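Side-chain contacts in Alr1010 protein (PDB 3URG), which probably binds calcium ions in the cyanobacterium Nostoc: residues D27-R30 / E31-E35; W136-W139 / L140-Y144. All blocks are in the same frame, centred on the assembly; numbering follows the deposited sequence.

Contact 1. Residues D27-R30 / E31-E35; sequences DETR and EHRIE
Arg30 and Arg33, three residues apart on the first turns of helix 28-39, run side by side and end with NH1 of Arg30 3.7 Å from NH2 of Arg33. Their guanidinium planes stand 77° apart, and Arg30 NH1 sits at the edge of the Arg33 group, in its plane. The two reach this meeting differently: Arg30 is extended from CG to NE, whereas Arg33 leaves its backbone with CG opposite N (chi1 178°), bends at chi3 (56°) and turns one guanidinium face, near its rim, toward Thr29 O. Asp27 is the N-cap: its OD1 accepts from Arg30 N at 3.3 Å, from above the carboxylate plane, and more weakly from Thr29 N. Its OD2 forms a long salt bridge with Arg30 NE, 3.8 Å away and well out of the guanidinium plane. Asp27 O receives Glu31 N at 2.9 Å, and the bent side chain of Glu31 rests its CG 3.2 Å from this same oxygen before its carboxylate goes on to Tyr138. Ile34 lays CG1 and CD1 along Arg30 O. Asp135 forms salt bridges with both arginines, OD2 to Arg30 NH1 and OD1 to Arg33 NE; one carboxylate thus gathers two guanidinium groups, probably offsets much of their charge, and ties this helix to helix 127-141.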
loop_
_atom_site.group_PDB
_atom_site.type_symbol
_atom_site.label_atom_id
_atom_site.label_comp_id
_atom_site.label_asym_id
_atom_site.label_seq_id
_atom_site.Cartn_x
_atom_site.Cartn_y
_atom_site.Cartn_z
ATOM N N ASP A 27 10.812 0.027 -14.417
ATOM C CA ASP A 27 9.792 -0.705 -15.157
ATOM C C ASP A 27 8.938 0.354 -15.841
ATOM O O ASP A 27 8.155 1.038 -15.181
ATOM C CB ASP A 27 8.933 -1.567 -14.218
ATOM C CG ASP A 27 7.843 -2.347 -14.962
ATOM O OD1 ASP A 27 7.279 -1.828 -15.943
ATOM O OD2 ASP A 27 7.546 -3.483 -14.558
ATOM N N GLU A 28 9.086 0.495 -17.157
ATOM C CA GLU A 28 8.480 1.627 -17.863
ATOM C C GLU A 28 6.956 1.562 -17.900
ATOM O O GLU A 28 6.288 2.586 -17.952
ATOM C CB GLU A 28 9.056 1.768 -19.279
ATOM C CG GLU A 28 10.555 2.014 -19.312
ATOM C CD GLU A 28 10.969 3.259 -18.537
ATOM O OE1 GLU A 28 10.130 4.169 -18.355
ATOM O OE2 GLU A 28 12.141 3.329 -18.117
ATOM N N THR A 29 6.395 0.360 -17.866
ATOM C CA THR A 29 4.945 0.250 -17.801
ATOM C C THR A 29 4.432 0.860 -16.489
ATOM O O THR A 29 3.465 1.625 -16.479
ATOM C CB THR A 29 4.490 -1.216 -17.907
ATOM O OG1 THR A 29 4.998 -1.784 -19.117
ATOM C CG2 THR A 29 2.969 -1.300 -17.909
ATOM N N ARG A 30 5.098 0.539 -15.384
ATOM C CA ARG A 30 4.693 1.090 -14.089
ATOM C C ARG A 30 4.966 2.606 -14.033
ATOM O O ARG A 30 4.140 3.381 -13.542
ATOM C CB ARG A 30 5.388 0.361 -12.937
ATOM C CG ARG A 30 5.082 -1.153 -12.862
ATOM C CD ARG A 30 5.407 -1.769 -11.483
ATOM N NE ARG A 30 5.328 -3.233 -11.540
ATOM C CZ ARG A 30 4.194 -3.918 -11.428
ATOM N NH1 ARG A 30 3.056 -3.268 -11.223
ATOM N NH2 ARG A 30 4.188 -5.246 -11.526
ATOM N N GLU A 31 6.117 3.023 -14.552
ATOM C CA GLU A 31 6.455 4.444 -14.601
ATOM C C GLU A 31 5.394 5.246 -15.359
ATOM O O GLU A 31 4.959 6.297 -14.902
ATOM C CB GLU A 31 7.843 4.659 -15.229
ATOM C CG GLU A 31 8.998 4.045 -14.419
ATOM C CD GLU A 31 9.361 4.855 -13.182
ATOM O OE1 GLU A 31 8.901 6.016 -13.050
ATOM O OE2 GLU A 31 10.116 4.330 -12.341
ATOM N N HIS A 32 4.979 4.758 -16.522
ATOM C CA HIS A 32 3.972 5.477 -17.309
ATOM C C HIS A 32 2.674 5.607 -16.521
ATOM O O HIS A 32 2.048 6.664 -16.497
ATOM C CB HIS A 32 3.694 4.749 -18.627
ATOM C CG HIS A 32 2.664 5.416 -19.484
ATOM N ND1 HIS A 32 2.903 6.598 -20.152
ATOM C CD2 HIS A 32 1.398 5.053 -19.808
ATOM C CE1 HIS A 32 1.826 6.942 -20.836
ATOM N NE2 HIS A 32 0.897 6.023 -20.639
ATOM N N ARG A 33 2.271 4.516 -15.884
ATOM C CA ARG A 33 1.010 4.496 -15.159
ATOM C C ARG A 33 1.081 5.427 -13.948
ATOM O O ARG A 33 0.140 6.175 -13.665
ATOM C CB ARG A 33 0.664 3.071 -14.725
ATOM C CG ARG A 33 -0.613 2.975 -13.921
ATOM C CD ARG A 33 -1.152 1.543 -13.917
ATOM N NE ARG A 33 -0.173 0.572 -13.428
ATOM C CZ ARG A 33 0.335 -0.403 -14.175
ATOM N NH1 ARG A 33 -0.048 -0.529 -15.439
ATOM N NH2 ARG A 33 1.219 -1.249 -13.663
ATOM N N ILE A 34 2.199 5.386 -13.232
ATOM C CA ILE A 34 2.364 6.267 -12.078
ATOM C C ILE A 34 2.311 7.731 -12.510
ATOM O O ILE A 34 1.655 8.558 -11.875
ATOM C CB ILE A 34 3.688 6.005 -11.351
ATOM C CG1 ILE A 34 3.614 4.670 -10.597
ATOM C CG2 ILE A 34 4.010 7.165 -10.392
ATOM C CD1 ILE A 34 4.961 4.155 -10.158
ATOM N N GLU A 35 3.017 8.043 -13.592
ATOM C CA GLU A 35 3.054 9.402 -14.121
ATOM C C GLU A 35 1.672 9.926 -14.528
ATOM O O GLU A 35 1.300 11.056 -14.187
ATOM C CB GLU A 35 3.986 9.462 -15.340
ATOM C CG GLU A 35 3.874 10.760 -16.115
ATOM C CD GLU A 35 4.758 10.778 -17.357
ATOM O OE1 GLU A 35 4.267 11.194 -18.426
ATOM O OE2 GLU A 35 5.933 10.364 -17.264
#

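Contact 2. Residues W136-W139 / L140-Y144; sequences WLYW and LARGY
Tyr144 folds back under Trp139 where helix 127-141 ends in a Schellman motif, with Gly143, at positive phi, as the residue that leaves the helical path. Tyr144 N bonds to Trp139 O at 3.2 Å, and Gly143 N bonds to Leu140 O, so the chain turns out of the helix and brings the Tyr144 side chain to the indole. There CB lies over the centre of the six-membered ring, 3.6 Å from its centroid, while the phenol turns an edge to the same ring in a T-shaped stack, centroids 5.2 Å apart and planes at 72°. Trp139 is placed for this by a chi1 of 170°, which sets CG opposite the backbone N; Trp52 of helix 45-59 also meets this indole edge-to-face. With Trp139 replaced by alanine, the CB and ring edge of Tyr144 are likely to lose their aromatic surface, and a gap would probably open toward Trp52. Leu140, the next residue along, reaches back one turn to Trp136: CD1 makes a CH-pi contact over the five-membered ring, and CD2 reaches CZ2. Near the helix end Arg142, bent at both chi2 and chi3, lies alongside Tyr138, its guanidinium within 14° of the ring plane, and puts CG over the ring face, 3.4 Å from CZ. Its NH1 is taken by Val24 O. Tyr144 OH pairs with Glu31 OE2 and also accepts, in the guanidinium plane, the hydrogen of Arg142 NE at 3.1 Å.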
loop_
_atom_site.group_PDB
_atom_site.type_symbol
_atom_site.label_atom_id
_atom_site.label_comp_id
_atom_site.label_asym_id
_atom_site.label_seq_id
_atom_site.Cartn_x
_atom_site.Cartn_y
_atom_site.Cartn_z
ATOM N N TRP A 136 2.752 0.119 -5.911
ATOM C CA TRP A 136 3.181 0.768 -4.672
ATOM C C TRP A 136 4.498 0.153 -4.193
ATOM O O TRP A 136 5.434 0.864 -3.843
ATOM C CB TRP A 136 2.087 0.645 -3.593
ATOM C CG TRP A 136 2.515 1.142 -2.232
ATOM C CD1 TRP A 136 2.564 0.421 -1.077
ATOM C CD2 TRP A 136 2.964 2.465 -1.898
ATOM N NE1 TRP A 136 3.004 1.207 -0.043
ATOM C CE2 TRP A 136 3.260 2.468 -0.518
ATOM C CE3 TRP A 136 3.145 3.644 -2.631
ATOM C CZ2 TRP A 136 3.724 3.604 0.148
ATOM C CZ3 TRP A 136 3.605 4.786 -1.956
ATOM C CH2 TRP A 136 3.894 4.749 -0.589
ATOM N N LEU A 137 4.567 -1.178 -4.181
ATOM C CA LEU A 137 5.815 -1.867 -3.850
ATOM C C LEU A 137 6.968 -1.439 -4.772
ATOM O O LEU A 137 8.111 -1.278 -4.331
ATOM C CB LEU A 137 5.613 -3.385 -3.908
ATOM C CG LEU A 137 4.639 -3.902 -2.845
ATOM C CD1 LEU A 137 4.405 -5.414 -2.965
ATOM C CD2 LEU A 137 5.165 -3.542 -1.463
ATOM N N TYR A 138 6.661 -1.244 -6.051
ATOM C CA TYR A 138 7.663 -0.780 -7.001
ATOM C C TYR A 138 8.168 0.627 -6.664
ATOM O O TYR A 138 9.370 0.881 -6.662
ATOM C CB TYR A 138 7.096 -0.818 -8.427
ATOM C CG TYR A 138 7.965 -0.097 -9.442
ATOM C CD1 TYR A 138 7.659 1.194 -9.853
ATOM C CD2 TYR A 138 9.075 -0.722 -10.009
ATOM C CE1 TYR A 138 8.458 1.865 -10.784
ATOM C CE2 TYR A 138 9.869 -0.063 -10.945
ATOM C CZ TYR A 138 9.558 1.230 -11.323
ATOM O OH TYR A 138 10.349 1.885 -12.255
ATOM N N TRP A 139 7.241 1.539 -6.398
ATOM C CA TRP A 139 7.580 2.903 -6.003
ATOM C C TRP A 139 8.577 2.910 -4.831
ATOM O O TRP A 139 9.575 3.639 -4.850
ATOM C CB TRP A 139 6.279 3.648 -5.654
ATOM C CG TRP A 139 6.409 4.999 -4.992
ATOM C CD1 TRP A 139 6.538 5.244 -3.659
ATOM C CD2 TRP A 139 6.338 6.282 -5.630
ATOM N NE1 TRP A 139 6.584 6.602 -3.429
ATOM C CE2 TRP A 139 6.454 7.256 -4.623
ATOM C CE3 TRP A 139 6.201 6.701 -6.962
ATOM C CZ2 TRP A 139 6.450 8.622 -4.903
ATOM C CZ3 TRP A 139 6.189 8.054 -7.231
ATOM C CH2 TRP A 139 6.313 8.996 -6.210
ATOM N N LEU A 140 8.318 2.077 -3.827
ATOM C CA LEU A 140 9.182 2.020 -2.641
ATOM C C LEU A 140 10.537 1.410 -2.989
ATOM O O LEU A 140 11.579 1.929 -2.605
ATOM C CB LEU A 140 8.509 1.196 -1.544
ATOM C CG LEU A 140 7.270 1.862 -0.945
ATOM C CD1 LEU A 140 6.549 0.927 0.013
ATOM C CD2 LEU A 140 7.666 3.152 -0.246
ATOM N N ALA A 141 10.507 0.317 -3.741
ATOM C CA ALA A 141 11.721 -0.350 -4.189
ATOM C C ALA A 141 12.631 0.607 -4.965
ATOM O O ALA A 141 13.860 0.498 -4.910
ATOM C CB ALA A 141 11.363 -1.547 -5.051
ATOM N N ARG A 142 12.036 1.541 -5.699
ATOM C CA ARG A 142 12.834 2.456 -6.503
ATOM C C ARG A 142 13.446 3.532 -5.617
ATOM O O ARG A 142 14.326 4.285 -6.045
ATOM C CB ARG A 142 11.998 3.087 -7.638
ATOM C CG ARG A 142 11.718 2.156 -8.813
ATOM C CD ARG A 142 12.974 1.915 -9.644
ATOM N NE ARG A 142 13.451 3.163 -10.229
ATOM C CZ ARG A 142 14.625 3.305 -10.824
ATOM N NH1 ARG A 142 15.450 2.266 -10.919
ATOM N NH2 ARG A 142 14.974 4.487 -11.319
ATOM N N GLY A 143 12.992 3.607 -4.375
ATOM C CA GLY A 143 13.504 4.618 -3.471
ATOM C C GLY A 143 12.790 5.948 -3.618
ATOM O O GLY A 143 13.260 6.966 -3.120
ATOM N N TYR A 144 11.652 5.952 -4.301
ATOM C CA TYR A 144 10.895 7.189 -4.460
ATOM C C TYR A 144 10.235 7.556 -3.137
ATOM O O TYR A 144 9.839 6.685 -2.375
ATOM C CB TYR A 144 9.814 7.052 -5.542
ATOM C CG TYR A 144 10.338 6.685 -6.919
ATOM C CD1 TYR A 144 11.624 7.033 -7.311
ATOM C CD2 TYR A 144 9.538 6.002 -7.829
ATOM C CE1 TYR A 144 12.105 6.701 -8.564
ATOM C CE2 TYR A 144 10.013 5.661 -9.086
ATOM C CZ TYR A 144 11.296 6.015 -9.445
ATOM O OH TYR A 144 11.775 5.684 -10.694
#

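Contact 1 opens helix 28-39 and contact 2 closes helix 127-141, so they come from near the two ends of the modelled chain, yet their centres lie about 12 Å apart on the same side of the chain's centre. Where they touch, Glu31 OE2 is probably hydrogen-bonded to both Tyr138 OH, at 2.5 Å, and Tyr144 OH, at 2.7 Å, so one carboxylate oxygen probably ties the start of one helix to the end of the other. Apolar packing continues beside it: Arg30 CD against Tyr138 CB, and Ile34 CG2 against Trp139 CZ3. Helix 45-59, which carries Trp52, meets both, so three helices pack together outside the antiparallel sheet.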